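Long-range contact in thin, isoform D (Drosophila melanogaster, PDB 6XG7), which probably acts in ubiquitin transfer as a RING-finger, zinc-binding protein, the part described here being its NHL-repeat beta-propeller, a protein-binding domain: residues F45-V53 with L295-V304. Residues are numbered along the deposited sequence; the frame is centred on the assembly and turned at random. Where two conformers were deposited one is given.
Sequences FTWPRGLAV and LVCDRENHRV
The imidazole of His302 turns its edge to one face of the Trp47 indole in a T-shaped stack, the centroid of the five-membered ring 4.3 Å from that of the imidazole and the planes at 58°. His302 CE1 sits over the pyrrole part, 3.3 Å from Trp47 NE1. In the imidazole plane, His302 ND1 accepts a nearly straight hydrogen bond (168°) from the backbone N of Trp47 at 3.0 Å, which fixes the ring's rotation. CG of Arg299, anti to its own backbone N (chi1 -177°), packs 3.6 Å from Trp47 CA; the chain then bends at chi3, and its guanidinium grips Glu300 OE2 through NH2 at 2.8 Å. Were Trp47 an alanine, His302 CE1 would probably lose the indole face it rests on, opening a gap beside the imidazole and easing the restraint on its tilt. Arg49 runs alongside Arg299, their like charges bridged by Glu284. Deeper in, Leu51 CD2 lies 3.5 Å from Leu295 CB. Val53 CG2 and Phe45 CE2 extend this apolar layer to Leu295 and Val304. The contact thus packs strand 51-54 of one blade against the last blade, whose sheet strand 33-36 completes, consistent with the usual propeller closure: apolar between the blades, with the His302-Trp47 stack, its backbone hydrogen bond and a shared carboxylate, which probably offsets the arginine charges, at the loop end.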
ATOM      1  N   PHE A  45     -11.318  13.543  -1.703  1.00 11.91           N
ATOM      2  CA  PHE A  45     -10.885  12.352  -2.419  1.00 13.15           C
ATOM      3  C   PHE A  45     -12.065  11.764  -3.171  1.00 13.82           C
ATOM      4  O   PHE A  45     -13.224  11.954  -2.797  1.00 15.39           O
ATOM      5  CB  PHE A  45     -10.381  11.239  -1.482  1.00 12.16           C
ATOM      6  CG  PHE A  45      -9.283  11.662  -0.546  1.00 11.73           C
ATOM      7  CD1 PHE A  45      -8.164  12.319  -0.996  1.00 13.59           C
ATOM      8  CD2 PHE A  45      -9.385  11.378   0.806  1.00 13.85           C
ATOM      9  CE1 PHE A  45      -7.173  12.693  -0.113  1.00 14.38           C
ATOM     10  CE2 PHE A  45      -8.397  11.748   1.685  1.00 13.91           C
ATOM     11  CZ  PHE A  45      -7.294  12.407   1.225  1.00 12.72           C
ATOM     12  N   THR A  46     -11.765  11.015  -4.222  1.00 12.19           N
ATOM     13  CA  THR A  46     -12.774  10.190  -4.877  1.00 13.24           C
ATOM     14  C   THR A  46     -12.148   8.816  -5.053  1.00 12.90           C
ATOM     15  O   THR A  46     -11.252   8.639  -5.886  1.00 12.45           O
ATOM     16  CB  THR A  46     -13.283  10.790  -6.186  1.00 16.54           C
ATOM     17  OG1 THR A  46     -13.747  12.135  -5.959  1.00 20.10           O
ATOM     18  CG2 THR A  46     -14.446   9.957  -6.691  1.00 18.12           C
ATOM     19  N   TRP A  47     -12.579   7.874  -4.222  1.00 12.75           N
ATOM     20  CA  TRP A  47     -12.098   6.498  -4.223  1.00 13.82           C
ATOM     21  C   TRP A  47     -10.586   6.418  -4.068  1.00 13.56           C
ATOM     22  O   TRP A  47      -9.886   5.861  -4.921  1.00 17.52           O
ATOM     23  CB  TRP A  47     -12.621   5.714  -5.433  1.00 20.08           C
ATOM     24  CG  TRP A  47     -14.153   5.621  -5.348  1.00 27.01           C
ATOM     25  CD1 TRP A  47     -14.887   4.952  -4.395  1.00 30.51           C
ATOM     26  CD2 TRP A  47     -15.118   6.257  -6.207  1.00 31.51           C
ATOM     27  NE1 TRP A  47     -16.240   5.117  -4.629  1.00 32.58           N
ATOM     28  CE2 TRP A  47     -16.405   5.912  -5.730  1.00 32.67           C
ATOM     29  CE3 TRP A  47     -15.019   7.066  -7.344  1.00 33.18           C
ATOM     30  CZ2 TRP A  47     -17.568   6.370  -6.337  1.00 34.43           C
ATOM     31  CZ3 TRP A  47     -16.177   7.512  -7.946  1.00 34.53           C
ATOM     32  CH2 TRP A  47     -17.430   7.176  -7.434  1.00 34.94           C
ATOM     33  N   PRO A  48     -10.054   6.938  -2.973  1.00 12.30           N
ATOM     34  CA  PRO A  48      -8.614   6.821  -2.718  1.00 12.89           C
ATOM     35  C   PRO A  48      -8.201   5.374  -2.495  1.00 12.50           C
ATOM     36  O   PRO A  48      -8.979   4.547  -2.014  1.00 13.11           O
ATOM     37  CB  PRO A  48      -8.429   7.643  -1.437  1.00 13.95           C
ATOM     38  CG  PRO A  48      -9.739   7.513  -0.724  1.00 15.15           C
ATOM     39  CD  PRO A  48     -10.792   7.438  -1.798  1.00 13.63           C
ATOM     40  N   ARG A  49      -6.947   5.080  -2.838  1.00 10.54           N
ATOM     41  CA  ARG A  49      -6.448   3.710  -2.780  1.00 10.68           C
ATOM     42  C   ARG A  49      -5.169   3.629  -1.966  1.00 10.29           C
ATOM     43  O   ARG A  49      -5.226   3.434  -0.745  1.00 11.56           O
ATOM     44  CB  ARG A  49      -6.336   3.125  -4.191  1.00 13.55           C
ATOM     45  CG  ARG A  49      -7.710   3.001  -4.850  1.00 16.98           C
ATOM     46  CD  ARG A  49      -7.695   2.071  -6.029  1.00 21.91           C
ATOM     47  NE  ARG A  49      -8.920   2.146  -6.826  1.00 26.01           N
ATOM     48  CZ  ARG A  49      -9.928   1.271  -6.787  1.00 27.53           C
ATOM     49  NH1 ARG A  49      -9.901   0.217  -5.968  1.00 27.95           N
ATOM     50  NH2 ARG A  49     -10.980   1.462  -7.578  1.00 28.19           N
ATOM     51  N   GLY A  50      -4.016   3.772  -2.616  1.00 11.00           N
ATOM     52  CA  GLY A  50      -2.761   3.674  -1.909  1.00 11.81           C
ATOM     53  C   GLY A  50      -2.524   4.833  -0.961  1.00 10.67           C
ATOM     54  O   GLY A  50      -3.025   5.941  -1.132  1.00 10.45           O
ATOM     55  N   LEU A  51      -1.728   4.549   0.058  1.00 10.76           N
ATOM     56  CA  LEU A  51      -1.337   5.508   1.070  1.00 10.97           C
ATOM     57  C   LEU A  51       0.131   5.295   1.403  1.00  9.86           C
ATOM     58  O   LEU A  51       0.616   4.167   1.419  1.00 11.85           O
ATOM     59  CB  LEU A  51      -2.175   5.190   2.317  1.00 15.29           C
ATOM     60  CG  LEU A  51      -2.316   6.116   3.490  1.00 17.10           C
ATOM     61  CD1 LEU A  51      -2.729   7.494   3.022  1.00 17.82           C
ATOM     62  CD2 LEU A  51      -3.354   5.502   4.424  1.00 16.95           C
ATOM     63  N   ALA A  52       0.828   6.378   1.717  1.00  9.80           N
ATOM     64  CA  ALA A  52       2.212   6.261   2.129  1.00 10.58           C
ATOM     65  C   ALA A  52       2.516   7.351   3.134  1.00 11.26           C
ATOM     66  O   ALA A  52       1.823   8.363   3.186  1.00 11.19           O
ATOM     67  CB  ALA A  52       3.161   6.394   0.936  1.00 10.92           C
ATOM     68  N   VAL A  53       3.588   7.157   3.902  1.00 11.91           N
ATOM     69  CA  VAL A  53       4.135   8.204   4.757  1.00 12.89           C
ATOM     70  C   VAL A  53       5.421   8.719   4.125  1.00 13.87           C
ATOM     71  O   VAL A  53       6.284   7.931   3.715  1.00 15.52           O
ATOM     72  CB  VAL A  53       4.345   7.723   6.204  1.00 16.13           C
ATOM     73  CG1 VAL A  53       5.057   8.782   7.038  1.00 16.58           C
ATOM     74  CG2 VAL A  53       3.003   7.438   6.825  1.00 16.68           C
ATOM     75  N   LEU A 295      -2.324   4.878   9.545  1.00 11.97           N
ATOM     76  CA  LEU A 295      -3.127   5.581   8.555  1.00 12.34           C
ATOM     77  C   LEU A 295      -3.827   4.538   7.698  1.00  9.73           C
ATOM     78  O   LEU A 295      -3.190   3.587   7.244  1.00 10.16           O
ATOM     79  CB  LEU A 295      -2.252   6.424   7.614  1.00 18.17           C
ATOM     80  CG  LEU A 295      -1.212   7.419   8.063  1.00 23.28           C
ATOM     81  CD1 LEU A 295      -0.211   6.799   8.942  1.00 23.06           C
ATOM     82  CD2 LEU A 295      -0.554   7.973   6.813  1.00 25.13           C
ATOM     83  N   VAL A 296      -5.102   4.766   7.412  1.00 10.34           N
ATOM     84  CA  VAL A 296      -5.958   3.794   6.735  1.00 12.87           C
ATOM     85  C   VAL A 296      -6.770   4.514   5.658  1.00 11.71           C
ATOM     86  O   VAL A 296      -7.420   5.523   5.943  1.00 12.67           O
ATOM     87  CB  VAL A 296      -6.886   3.145   7.795  1.00 18.36           C
ATOM     88  CG1 VAL A 296      -7.799   2.122   7.203  1.00 21.44           C
ATOM     89  CG2 VAL A 296      -6.064   2.525   8.960  1.00 20.02           C
ATOM     90  N   CYS A 297      -6.708   4.024   4.458  1.00 13.39           N
ATOM     91  CA  CYS A 297      -7.593   4.547   3.394  0.51 13.11           C
ATOM     92  C   CYS A 297      -8.929   3.723   3.272  1.00 12.01           C
ATOM     93  O   CYS A 297      -9.043   2.428   3.191  1.00 13.18           O
ATOM     94  CB  CYS A 297      -6.864   4.346   2.097  0.51 14.91           C
ATOM     95  SG  CYS A 297      -7.947   4.947   0.817  0.51 15.81           S
ATOM     96  N   ASP A 298     -10.039   4.423   3.542  1.00 13.05           N
ATOM     97  CA  ASP A 298     -11.394   3.859   3.564  1.00 15.24           C
ATOM     98  C   ASP A 298     -12.043   4.314   2.257  1.00 17.10           C
ATOM     99  O   ASP A 298     -12.690   5.352   2.196  1.00 16.90           O
ATOM    100  CB  ASP A 298     -12.107   4.414   4.853  1.00 16.80           C
ATOM    101  CG  ASP A 298     -13.472   3.799   5.114  1.00 21.24           C
ATOM    102  OD1 ASP A 298     -13.825   2.788   4.493  1.00 21.35           O
ATOM    103  OD2 ASP A 298     -14.182   4.365   5.974  1.00 23.46           O
ATOM    104  N   ARG A 299     -11.790   3.551   1.181  1.00 18.32           N
ATOM    105  CA  ARG A 299     -12.116   4.000  -0.172  1.00 18.87           C
ATOM    106  C   ARG A 299     -13.599   4.328  -0.325  1.00 17.54           C
ATOM    107  O   ARG A 299     -13.959   5.317  -0.954  1.00 17.70           O
ATOM    108  CB  ARG A 299     -11.727   2.917  -1.183  1.00 19.50           C
ATOM    109  CG  ARG A 299     -11.942   3.282  -2.660  1.00 20.73           C
ATOM    110  CD  ARG A 299     -12.124   2.031  -3.553  1.00 25.00           C
ATOM    111  NE  ARG A 299     -13.336   1.305  -3.160  1.00 27.52           N
ATOM    112  CZ  ARG A 299     -13.367   0.148  -2.491  1.00 29.39           C
ATOM    113  NH1 ARG A 299     -12.255  -0.495  -2.169  1.00 29.24           N
ATOM    114  NH2 ARG A 299     -14.535  -0.378  -2.146  1.00 30.83           N
ATOM    115  N   GLU A 300     -14.468   3.476   0.205  1.00 16.61           N
ATOM    116  CA  GLU A 300     -15.908   3.627   0.020  1.00 16.91           C
ATOM    117  C   GLU A 300     -16.463   4.856   0.744  1.00 17.07           C
ATOM    118  O   GLU A 300     -17.486   5.416   0.327  1.00 19.25           O
ATOM    119  CB  GLU A 300     -16.554   2.328   0.498  1.00 20.73           C
ATOM    120  CG  GLU A 300     -17.844   1.929  -0.134  1.00 23.73           C
ATOM    121  CD  GLU A 300     -17.783   1.755  -1.649  1.00 25.70           C
ATOM    122  OE1 GLU A 300     -18.707   2.259  -2.294  1.00 26.08           O
ATOM    123  OE2 GLU A 300     -16.849   1.112  -2.193  1.00 28.05           O
ATOM    124  N   ASN A 301     -15.808   5.302   1.814  1.00 14.63           N
ATOM    125  CA  ASN A 301     -16.163   6.535   2.503  1.00 14.70           C
ATOM    126  C   ASN A 301     -15.290   7.714   2.086  1.00 13.16           C
ATOM    127  O   ASN A 301     -15.389   8.795   2.677  1.00 14.42           O
ATOM    128  CB  ASN A 301     -16.075   6.326   4.013  1.00 17.14           C
ATOM    129  CG  ASN A 301     -17.159   5.419   4.532  1.00 19.47           C
ATOM    130  OD1 ASN A 301     -18.334   5.591   4.194  1.00 22.07           O
ATOM    131  ND2 ASN A 301     -16.778   4.430   5.341  1.00 19.12           N
ATOM    132  N   HIS A 302     -14.438   7.527   1.079  1.00 13.46           N
ATOM    133  CA  HIS A 302     -13.654   8.606   0.482  1.00 12.74           C
ATOM    134  C   HIS A 302     -12.820   9.335   1.522  1.00 12.13           C
ATOM    135  O   HIS A 302     -12.717  10.564   1.505  1.00 13.30           O
ATOM    136  CB  HIS A 302     -14.552   9.592  -0.260  1.00 14.75           C
ATOM    137  CG  HIS A 302     -15.413   8.950  -1.288  1.00 17.90           C
ATOM    138  ND1 HIS A 302     -14.946   8.591  -2.530  1.00 19.39           N
ATOM    139  CD2 HIS A 302     -16.719   8.604  -1.256  1.00 19.27           C
ATOM    140  CE1 HIS A 302     -15.934   8.054  -3.225  1.00 21.49           C
ATOM    141  NE2 HIS A 302     -17.021   8.052  -2.472  1.00 22.20           N
ATOM    142  N   ARG A 303     -12.213   8.584   2.440  1.00 12.08           N
ATOM    143  CA  ARG A 303     -11.520   9.236   3.540  1.00 11.29           C
ATOM    144  C   ARG A 303     -10.294   8.435   3.951  1.00 11.10           C
ATOM    145  O   ARG A 303     -10.153   7.252   3.634  1.00 10.80           O
ATOM    146  CB  ARG A 303     -12.426   9.448   4.759  1.00 12.98           C
ATOM    147  CG  ARG A 303     -12.875   8.144   5.418  1.00 13.00           C
ATOM    148  CD  ARG A 303     -13.782   8.404   6.629  1.00 14.64           C
ATOM    149  NE  ARG A 303     -14.350   7.151   7.113  1.00 15.56           N
ATOM    150  CZ  ARG A 303     -15.195   7.065   8.142  1.00 15.42           C
ATOM    151  NH1 ARG A 303     -15.524   8.151   8.827  1.00 17.47           N
ATOM    152  NH2 ARG A 303     -15.707   5.907   8.498  1.00 16.28           N
ATOM    153  N   VAL A 304      -9.410   9.124   4.663  1.00 10.72           N
ATOM    154  CA  VAL A 304      -8.275   8.541   5.356  1.00 10.00           C
ATOM    155  C   VAL A 304      -8.508   8.780   6.838  1.00 10.08           C
ATOM    156  O   VAL A 304      -8.849   9.894   7.243  1.00 12.13           O
ATOM    157  CB  VAL A 304      -6.952   9.182   4.903  1.00 12.02           C
ATOM    158  CG1 VAL A 304      -5.818   8.719   5.817  1.00 12.15           C
ATOM    159  CG2 VAL A 304      -6.683   8.832   3.432  1.00 12.42           C
TER